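PDB 4QT9: putative glucoamylase from Bacteroides caccae ATCC 43185, which probably hydrolyses glycosidic bonds in glucans or related carbohydrates, as a putative glucoamylase built on an alpha/alpha toroid. Local coordinates for residues A23-V28 / N404-L409; G73-L78 / I398-E403; H286-L291 / I348-E353. One frame throughout, in Å; residues are numbered along the deposited sequence. Where two conformers were deposited one is given.

Contact 1. Residues A23-V28 / N404-L409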
loop_
_atom_site.group_PDB
_atom_site.type_symbol
_atom_site.label_atom_id
_atom_site.label_comp_id
_atom_site.label_asym_id
_atom_site.label_seq_id
_atom_site.Cartn_x
_atom_site.Cartn_y
_atom_site.Cartn_z
ATOM N N ALA A 23 -14.637 0.655 -19.864
ATOM C CA ALA A 23 -14.448 2.067 -20.182
ATOM C C ALA A 23 -14.227 2.907 -18.905
ATOM O O ALA A 23 -13.333 3.755 -18.873
ATOM C CB ALA A 23 -15.662 2.582 -20.942
ATOM N N LEU A 24 -15.044 2.677 -17.866
ATOM C CA LEU A 24 -14.963 3.381 -16.588
ATOM C C LEU A 24 -13.633 3.069 -15.901
ATOM O O LEU A 24 -12.965 3.980 -15.405
ATOM C CB LEU A 24 -16.158 2.978 -15.698
ATOM C CG LEU A 24 -16.124 3.357 -14.204
ATOM C CD1 LEU A 24 -16.163 4.867 -14.016
ATOM C CD2 LEU A 24 -17.296 2.716 -13.461
HETATM N N MSE A 25 -13.239 1.787 -15.888
HETATM C CA MSE A 25 -11.980 1.388 -15.272
HETATM C C MSE A 25 -10.793 2.008 -15.997
HETATM O O MSE A 25 -9.868 2.485 -15.340
HETATM C CB MSE A 25 -11.845 -0.128 -15.232
HETATM C CG MSE A 25 -12.764 -0.781 -14.191
HETATM SE SE MSE A 25 -12.354 -2.666 -14.017
HETATM C CE MSE A 25 -13.004 -3.334 -15.749
ATOM N N ASP A 26 -10.850 2.067 -17.341
ATOM C CA ASP A 26 -9.793 2.668 -18.166
ATOM C C ASP A 26 -9.555 4.139 -17.783
ATOM O O ASP A 26 -8.406 4.534 -17.539
ATOM C CB ASP A 26 -10.137 2.557 -19.658
ATOM C CG ASP A 26 -9.373 1.453 -20.380
ATOM O OD1 ASP A 26 -8.105 1.433 -20.285
ATOM O OD2 ASP A 26 -10.030 0.624 -21.066
ATOM N N THR A 27 -10.646 4.935 -17.695
ATOM C CA THR A 27 -10.606 6.351 -17.289
ATOM C C THR A 27 -10.025 6.516 -15.867
ATOM O O THR A 27 -9.158 7.363 -15.677
ATOM C CB THR A 27 -12.018 6.968 -17.360
ATOM O OG1 THR A 27 -12.525 6.775 -18.675
ATOM C CG2 THR A 27 -12.041 8.450 -16.987
ATOM N N VAL A 28 -10.521 5.730 -14.878
ATOM C CA VAL A 28 -10.062 5.817 -13.482
ATOM C C VAL A 28 -8.559 5.469 -13.441
ATOM O O VAL A 28 -7.782 6.194 -12.811
ATOM C CB VAL A 28 -10.919 4.953 -12.508
ATOM C CG1 VAL A 28 -10.325 4.921 -11.085
ATOM C CG2 VAL A 28 -12.364 5.465 -12.477
ATOM N N ASN A 404 -4.533 -5.474 -11.250
ATOM C CA ASN A 404 -4.530 -6.880 -10.817
ATOM C C ASN A 404 -5.855 -7.553 -11.114
ATOM O O ASN A 404 -5.856 -8.716 -11.499
ATOM C CB ASN A 404 -4.161 -7.051 -9.339
ATOM C CG ASN A 404 -2.690 -6.922 -9.062
ATOM O OD1 ASN A 404 -1.856 -7.224 -9.905
ATOM N ND2 ASN A 404 -2.337 -6.445 -7.881
ATOM N N TYR A 405 -6.964 -6.828 -10.958
ATOM C CA TYR A 405 -8.302 -7.333 -11.259
ATOM C C TYR A 405 -8.466 -7.592 -12.761
ATOM O O TYR A 405 -9.059 -8.599 -13.140
ATOM C CB TYR A 405 -9.390 -6.339 -10.777
ATOM C CG TYR A 405 -10.773 -6.657 -11.316
ATOM C CD1 TYR A 405 -11.457 -7.803 -10.906
ATOM C CD2 TYR A 405 -11.389 -5.828 -12.255
ATOM C CE1 TYR A 405 -12.713 -8.114 -11.417
ATOM C CE2 TYR A 405 -12.648 -6.130 -12.769
ATOM C CZ TYR A 405 -13.312 -7.264 -12.333
ATOM O OH TYR A 405 -14.539 -7.573 -12.861
ATOM N N ARG A 406 -7.962 -6.675 -13.601
ATOM C CA ARG A 406 -8.092 -6.758 -15.055
ATOM C C ARG A 406 -7.131 -7.762 -15.705
ATOM O O ARG A 406 -7.564 -8.480 -16.606
ATOM C CB ARG A 406 -7.904 -5.385 -15.695
ATOM C CG ARG A 406 -9.043 -4.429 -15.393
ATOM C CD ARG A 406 -8.754 -3.081 -15.989
ATOM N NE ARG A 406 -9.446 -2.900 -17.260
ATOM C CZ ARG A 406 -9.183 -1.921 -18.116
ATOM N NH1 ARG A 406 -8.217 -1.043 -17.859
ATOM N NH2 ARG A 406 -9.871 -1.816 -19.242
ATOM N N THR A 407 -5.833 -7.796 -15.301
ATOM C CA THR A 407 -4.856 -8.681 -15.952
ATOM C C THR A 407 -4.002 -9.532 -14.988
ATOM O O THR A 407 -3.314 -10.446 -15.455
ATOM C CB THR A 407 -3.877 -7.867 -16.848
ATOM O OG1 THR A 407 -3.024 -7.063 -16.029
ATOM C CG2 THR A 407 -4.579 -6.991 -17.878
ATOM N N GLY A 408 -3.999 -9.191 -13.698
ATOM C CA GLY A 408 -3.161 -9.821 -12.683
ATOM C C GLY A 408 -1.689 -9.474 -12.843
ATOM O O GLY A 408 -0.840 -10.172 -12.297
ATOM N N LEU A 409 -1.370 -8.386 -13.564
ATOM C CA LEU A 409 0.002 -7.984 -13.884
ATOM C C LEU A 409 0.931 -7.853 -12.661
ATOM O O LEU A 409 2.001 -8.467 -12.673
ATOM C CB LEU A 409 0.046 -6.674 -14.700
ATOM C CG LEU A 409 1.460 -6.176 -15.061
ATOM C CD1 LEU A 409 2.157 -7.106 -16.039
ATOM C CD2 LEU A 409 1.425 -4.754 -15.581
#
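A salt bridge and a Met-aromatic contact join the helix at the N terminus, 21-37, to the C-terminal end of helix 392-406 in this alpha/alpha toroid, where Asp-26 and selenomethionine Met-25 meet Arg-406 and Tyr-405. The chain of Arg-406 runs past Met-25 in the opposite direction and bends at its third torsion (99°), which carries the guanidinium to the carboxylate of Asp-26. NH2 of Arg-406 donates to OD2 of Asp-26 over 3.1 Å, and NH1 makes a weak bond of 3.5 Å to OD1. The pairing is not coplanar: carboxylate and guanidinium stand 86° apart, and NH2 meets OD2 from above the carboxylate plane. Beside this polar pair the SE of Met-25 reaches the edge of the Tyr-405 ring, 3.7 Å from CE2, while the methyl CE lies 3.9 Å from NE of Arg-406 and CB lies over one face of the guanidinium, toward its rim. The strongest polar partner of Arg-406 is Asp-22, which bridges to NH2; Gln-29 accepts from NH1 through OE1. With two carboxylates and an amide around it, the guanidinium is held at several points, and its charge is probably largely offset, although NH1 of Arg-83 comes close to NH1 of Arg-406.

Contact 2. Residues G73-L78 / I398-E403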
loop_
_atom_site.group_PDB
_atom_site.type_symbol
_atom_site.label_atom_id
_atom_site.label_comp_id
_atom_site.label_asym_id
_atom_site.label_seq_id
_atom_site.Cartn_x
_atom_site.Cartn_y
_atom_site.Cartn_z
ATOM N N GLY A 73 3.319 3.628 -6.210
ATOM C CA GLY A 73 3.471 4.507 -7.372
ATOM C C GLY A 73 4.278 3.927 -8.507
ATOM O O GLY A 73 3.919 4.088 -9.679
ATOM N N ILE A 74 5.378 3.249 -8.161
ATOM C CA ILE A 74 6.262 2.559 -9.090
ATOM C C ILE A 74 5.432 1.446 -9.832
ATOM O O ILE A 74 5.549 1.317 -11.059
ATOM C CB ILE A 74 7.448 2.021 -8.229
ATOM C CG1 ILE A 74 8.598 3.027 -8.180
ATOM C CG2 ILE A 74 7.905 0.627 -8.587
ATOM C CD1 ILE A 74 9.547 2.831 -6.924
HETATM N N MSE A 75 4.561 0.710 -9.081
HETATM C CA MSE A 75 3.668 -0.351 -9.595
HETATM C C MSE A 75 2.596 0.274 -10.471
HETATM O O MSE A 75 2.225 -0.282 -11.500
HETATM C CB MSE A 75 3.019 -1.133 -8.440
HETATM C CG MSE A 75 3.991 -2.015 -7.712
HETATM SE SE MSE A 75 3.128 -2.833 -6.172
HETATM C CE MSE A 75 3.544 -4.737 -6.584
ATOM N N ALA A 76 2.127 1.449 -10.077
ATOM C CA ALA A 76 1.164 2.220 -10.869
ATOM C C ALA A 76 1.818 2.669 -12.208
ATOM O O ALA A 76 1.183 2.580 -13.259
ATOM C CB ALA A 76 0.662 3.418 -10.070
ATOM N N ILE A 77 3.102 3.071 -12.180
ATOM C CA ILE A 77 3.818 3.494 -13.386
ATOM C C ILE A 77 4.051 2.263 -14.309
ATOM O O ILE A 77 3.849 2.362 -15.523
ATOM C CB ILE A 77 5.119 4.224 -12.991
ATOM C CG1 ILE A 77 4.793 5.609 -12.388
ATOM C CG2 ILE A 77 6.069 4.360 -14.206
ATOM C CD1 ILE A 77 5.998 6.375 -11.674
ATOM N N LEU A 78 4.393 1.097 -13.707
ATOM C CA LEU A 78 4.618 -0.186 -14.401
ATOM C C LEU A 78 3.361 -0.619 -15.188
ATOM O O LEU A 78 3.455 -0.970 -16.364
ATOM C CB LEU A 78 5.013 -1.249 -13.364
ATOM C CG LEU A 78 5.881 -2.422 -13.790
ATOM C CD1 LEU A 78 7.227 -1.969 -14.315
ATOM C CD2 LEU A 78 6.150 -3.289 -12.609
ATOM N N ILE A 398 -5.476 2.022 -5.780
ATOM C CA ILE A 398 -6.540 2.101 -6.775
ATOM C C ILE A 398 -6.022 1.646 -8.140
ATOM O O ILE A 398 -6.630 0.772 -8.746
ATOM C CB ILE A 398 -7.141 3.534 -6.839
ATOM C CG1 ILE A 398 -7.844 3.875 -5.495
ATOM C CG2 ILE A 398 -8.116 3.661 -8.031
ATOM C CD1 ILE A 398 -8.238 5.349 -5.288
ATOM N N ALA A 399 -4.874 2.222 -8.604
ATOM C CA ALA A 399 -4.254 1.908 -9.897
ATOM C C ALA A 399 -3.777 0.477 -9.949
ATOM O O ALA A 399 -4.004 -0.201 -10.938
ATOM C CB ALA A 399 -3.102 2.836 -10.162
ATOM N N VAL A 400 -3.220 -0.017 -8.858
ATOM C CA VAL A 400 -2.641 -1.361 -8.807
ATOM C C VAL A 400 -3.724 -2.456 -8.711
ATOM O O VAL A 400 -3.681 -3.423 -9.486
ATOM C CB VAL A 400 -1.586 -1.434 -7.678
ATOM C CG1 VAL A 400 -0.979 -2.841 -7.568
ATOM C CG2 VAL A 400 -0.477 -0.389 -7.931
HETATM N N MSE A 401 -4.730 -2.273 -7.835
HETATM C CA MSE A 401 -5.777 -3.284 -7.691
HETATM C C MSE A 401 -6.670 -3.376 -8.948
HETATM O O MSE A 401 -7.048 -4.514 -9.294
HETATM C CB MSE A 401 -6.557 -3.096 -6.408
HETATM C CG MSE A 401 -5.672 -3.381 -5.198
HETATM SE SE MSE A 401 -4.877 -5.196 -5.217
HETATM C CE MSE A 401 -5.307 -5.756 -3.305
ATOM N N ILE A 402 -6.938 -2.232 -9.665
ATOM C CA ILE A 402 -7.703 -2.270 -10.921
ATOM C C ILE A 402 -6.889 -3.108 -11.934
ATOM O O ILE A 402 -7.452 -3.965 -12.628
ATOM C CB ILE A 402 -8.064 -0.858 -11.464
ATOM C CG1 ILE A 402 -9.253 -0.237 -10.688
ATOM C CG2 ILE A 402 -8.400 -0.917 -12.959
ATOM C CD1 ILE A 402 -9.510 1.284 -11.028
ATOM N N GLU A 403 -5.557 -2.880 -11.991
ATOM C CA GLU A 403 -4.677 -3.633 -12.884
ATOM C C GLU A 403 -4.695 -5.130 -12.537
ATOM O O GLU A 403 -4.894 -5.958 -13.434
ATOM C CB GLU A 403 -3.237 -3.099 -12.864
ATOM C CG GLU A 403 -2.403 -3.680 -13.996
ATOM C CD GLU A 403 -2.951 -3.374 -15.381
ATOM O OE1 GLU A 403 -3.251 -2.189 -15.655
ATOM O OE2 GLU A 403 -3.139 -4.327 -16.171
#
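Helix-helix packing inside the alpha/alpha toroid brings Ala-76 and the selenomethionine Met-75 of helix 67-83 against Ala-399 and Val-400 of helix 392-406. The short segments cross at 47° with their axes 8.6 Å apart at closest approach, and small side chains at the crossing go with this spacing: the CA atoms of Ala-76 and Ala-399 are 5.5 Å apart. The apolar contacts are of two kinds. One is methyl against methyl, with CB of Ala-76 touching CB of Ala-399 at 3.8 Å. The other belongs to a single branch of Val-400. Its CG1 stands anti to the backbone N (chi1 179°), which places CG2 beside that N and turns it to the other helix. Beyond CB the Met-75 chain leads away, leaving its root as the part that touches. No hydrogen bond links the two segments, and all four touching residues are buried. Phe-36 and Thr-32 of helix 21-37 reach Ala-76 and Ala-399 respectively, and Leu-269 packs on Val-400. The valine branch meets both side chain and backbone: CG2 of Val-400 lies 3.6 Å from CB of Met-75. The amide N of Ala-76 is 3.8 Å from CG2 of Val-400.

Contact 3. Residues H286-L291 / I348-E353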
loop_
_atom_site.group_PDB
_atom_site.type_symbol
_atom_site.label_atom_id
_atom_site.label_comp_id
_atom_site.label_asym_id
_atom_site.label_seq_id
_atom_site.Cartn_x
_atom_site.Cartn_y
_atom_site.Cartn_z
ATOM N N HIS A 286 -10.334 -15.106 1.165
ATOM C CA HIS A 286 -11.629 -15.092 1.827
ATOM C C HIS A 286 -11.589 -14.251 3.100
ATOM O O HIS A 286 -12.574 -13.595 3.388
ATOM C CB HIS A 286 -12.133 -16.514 2.077
ATOM C CG HIS A 286 -12.536 -17.191 0.805
ATOM N ND1 HIS A 286 -11.712 -18.107 0.186
ATOM C CD2 HIS A 286 -13.624 -16.987 0.027
ATOM C CE1 HIS A 286 -12.344 -18.473 -0.915
ATOM N NE2 HIS A 286 -13.500 -17.828 -1.051
ATOM N N GLU A 287 -10.447 -14.174 3.795
ATOM C CA GLU A 287 -10.332 -13.325 4.987
ATOM C C GLU A 287 -10.482 -11.849 4.615
ATOM O O GLU A 287 -11.268 -11.133 5.234
ATOM C CB GLU A 287 -8.989 -13.566 5.731
ATOM C CG GLU A 287 -8.842 -12.758 7.019
ATOM C CD GLU A 287 -9.847 -13.011 8.137
ATOM O OE1 GLU A 287 -10.604 -14.009 8.075
ATOM O OE2 GLU A 287 -9.832 -12.230 9.113
HETATM N N MSE A 288 -9.782 -11.427 3.569
HETATM C CA MSE A 288 -9.770 -10.043 3.078
HETATM C C MSE A 288 -11.076 -9.671 2.385
HETATM O O MSE A 288 -11.489 -8.505 2.462
HETATM C CB MSE A 288 -8.558 -9.793 2.171
HETATM C CG MSE A 288 -7.208 -9.936 2.903
HETATM SE SE MSE A 288 -7.159 -9.307 4.808
HETATM C CE MSE A 288 -6.085 -10.848 5.547
ATOM N N ARG A 289 -11.733 -10.655 1.732
ATOM C CA ARG A 289 -13.040 -10.443 1.118
ATOM C C ARG A 289 -14.042 -10.180 2.252
ATOM O O ARG A 289 -14.837 -9.249 2.156
ATOM C CB ARG A 289 -13.458 -11.646 0.251
ATOM C CG ARG A 289 -14.861 -11.526 -0.351
ATOM C CD ARG A 289 -15.243 -12.729 -1.185
ATOM N NE ARG A 289 -16.695 -12.797 -1.388
ATOM C CZ ARG A 289 -17.345 -12.224 -2.399
ATOM N NH1 ARG A 289 -16.683 -11.519 -3.311
ATOM N NH2 ARG A 289 -18.662 -12.346 -2.503
ATOM N N ASN A 290 -13.945 -10.956 3.357
ATOM C CA ASN A 290 -14.841 -10.789 4.505
ATOM C C ASN A 290 -14.616 -9.468 5.201
ATOM O O ASN A 290 -15.585 -8.857 5.629
ATOM C CB ASN A 290 -14.712 -11.943 5.489
ATOM C CG ASN A 290 -15.538 -13.102 5.051
ATOM O OD1 ASN A 290 -16.137 -13.082 3.965
ATOM N ND2 ASN A 290 -15.605 -14.122 5.884
ATOM N N LEU A 291 -13.361 -9.012 5.284
ATOM C CA LEU A 291 -13.049 -7.718 5.893
ATOM C C LEU A 291 -13.662 -6.581 5.034
ATOM O O LEU A 291 -14.148 -5.591 5.586
ATOM C CB LEU A 291 -11.535 -7.537 6.105
ATOM C CG LEU A 291 -11.109 -6.298 6.873
ATOM C CD1 LEU A 291 -11.648 -6.300 8.318
ATOM C CD2 LEU A 291 -9.599 -6.147 6.863
ATOM N N ILE A 348 -11.620 -4.102 -5.297
ATOM C CA ILE A 348 -12.197 -4.609 -6.560
ATOM C C ILE A 348 -11.788 -6.084 -6.806
ATOM O O ILE A 348 -12.591 -6.858 -7.324
ATOM C CB ILE A 348 -11.830 -3.701 -7.773
ATOM C CG1 ILE A 348 -12.608 -4.107 -9.052
ATOM C CG2 ILE A 348 -10.297 -3.622 -8.013
ATOM C CD1 ILE A 348 -12.654 -3.034 -10.161
ATOM N N VAL A 349 -10.565 -6.472 -6.412
ATOM C CA VAL A 349 -10.045 -7.852 -6.577
ATOM C C VAL A 349 -10.841 -8.869 -5.701
ATOM O O VAL A 349 -10.903 -10.049 -6.048
ATOM C CB VAL A 349 -8.525 -7.943 -6.279
ATOM C CG1 VAL A 349 -7.720 -7.114 -7.275
ATOM C CG2 VAL A 349 -8.199 -7.546 -4.829
ATOM N N TYR A 350 -11.444 -8.400 -4.588
ATOM C CA TYR A 350 -12.226 -9.215 -3.644
ATOM C C TYR A 350 -13.732 -9.177 -3.901
ATOM O O TYR A 350 -14.384 -10.226 -3.813
ATOM C CB TYR A 350 -11.998 -8.744 -2.196
ATOM C CG TYR A 350 -10.552 -8.735 -1.787
ATOM C CD1 TYR A 350 -9.805 -9.908 -1.785
ATOM C CD2 TYR A 350 -9.927 -7.555 -1.389
ATOM C CE1 TYR A 350 -8.456 -9.904 -1.445
ATOM C CE2 TYR A 350 -8.579 -7.541 -1.029
ATOM C CZ TYR A 350 -7.850 -8.722 -1.057
ATOM O OH TYR A 350 -6.540 -8.746 -0.665
ATOM N N THR A 351 -14.286 -7.963 -4.110
ATOM C CA THR A 351 -15.724 -7.723 -4.326
ATOM C C THR A 351 -15.901 -6.942 -5.644
ATOM O O THR A 351 -16.161 -5.734 -5.611
ATOM C CB THR A 351 -16.320 -6.991 -3.104
ATOM O OG1 THR A 351 -15.586 -5.777 -2.911
ATOM C CG2 THR A 351 -16.264 -7.837 -1.828
ATOM N N PRO A 352 -15.704 -7.605 -6.819
ATOM C CA PRO A 352 -15.744 -6.868 -8.093
ATOM C C PRO A 352 -17.031 -6.064 -8.344
ATOM O O PRO A 352 -16.940 -4.882 -8.672
ATOM C CB PRO A 352 -15.552 -7.965 -9.143
ATOM C CG PRO A 352 -14.809 -9.038 -8.433
ATOM C CD PRO A 352 -15.348 -9.024 -7.042
ATOM N N GLU A 353 -18.218 -6.676 -8.153
ATOM C CA GLU A 353 -19.507 -6.020 -8.404
ATOM C C GLU A 353 -19.769 -4.874 -7.427
ATOM O O GLU A 353 -20.137 -3.788 -7.873
ATOM C CB GLU A 353 -20.672 -7.023 -8.387
ATOM C CG GLU A 353 -20.692 -7.994 -9.565
ATOM C CD GLU A 353 -20.672 -7.405 -10.968
ATOM O OE1 GLU A 353 -21.467 -6.478 -11.247
ATOM O OE2 GLU A 353 -19.865 -7.890 -11.797
#
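Tyr-350 lays its ring against the root of selenomethionine Met-288 in a CH-pi contact, packing the turn before helix 352-364 onto helix 284-301 of the alpha/alpha toroid. The two side chains lie side by side and point the same way. CB of Met-288 sits over one ring face, 3.8 Å from the centroid and 25° off the normal, displaced toward the rim so that CZ of Tyr-350 is its nearest ring atom at 3.5 Å. Val-349 places CG2 over the centre of the opposite face, and the ring is thus clasped between an aliphatic group of each segment. At the phenol end, OH of Tyr-350 is hydrogen-bonded to the carbonyl of Ala-264; Phe-268 packs against both Tyr-350 and Met-288.

Arg-289 takes a different course. With chi1 at 176° the shaft leaves opposite the backbone N and stays extended as far as NE, running past the carbonyl O of Tyr-350 until the guanidinium can turn an N-H to it. CG2 of Thr-351 lies 4.0 Å from NH1 of Arg-289. The bond from NH1 of Arg-289 to O of Tyr-350 is 2.7 Å long, lies in the carbonyl plane and is bent, with an N-H...O angle of 138°.

How the contacts relate
From the N terminus, helix 21-37 opens the longest of the three loops, closed when contact 1 brings 23-28 to 404-409. Helix 67-83 follows and starts a second, which contact 2 closes at 398-403. Contact 3, between 286-291 and 348-353, is a short closure lying within both, so the three nest without crossing. Contacts 1 and 2 share helix 392-406, their centres about 9 Å apart: Val-28 packs on Ile-398 and Ile-402. Contact 3 reaches the same helix through its second segment, where Ile-348, Val-349 and Pro-352 touch Tyr-405 and Val-349 meets Met-401. Helix 392-406 thereby ties the two early helices to the 284-364 region of the toroid.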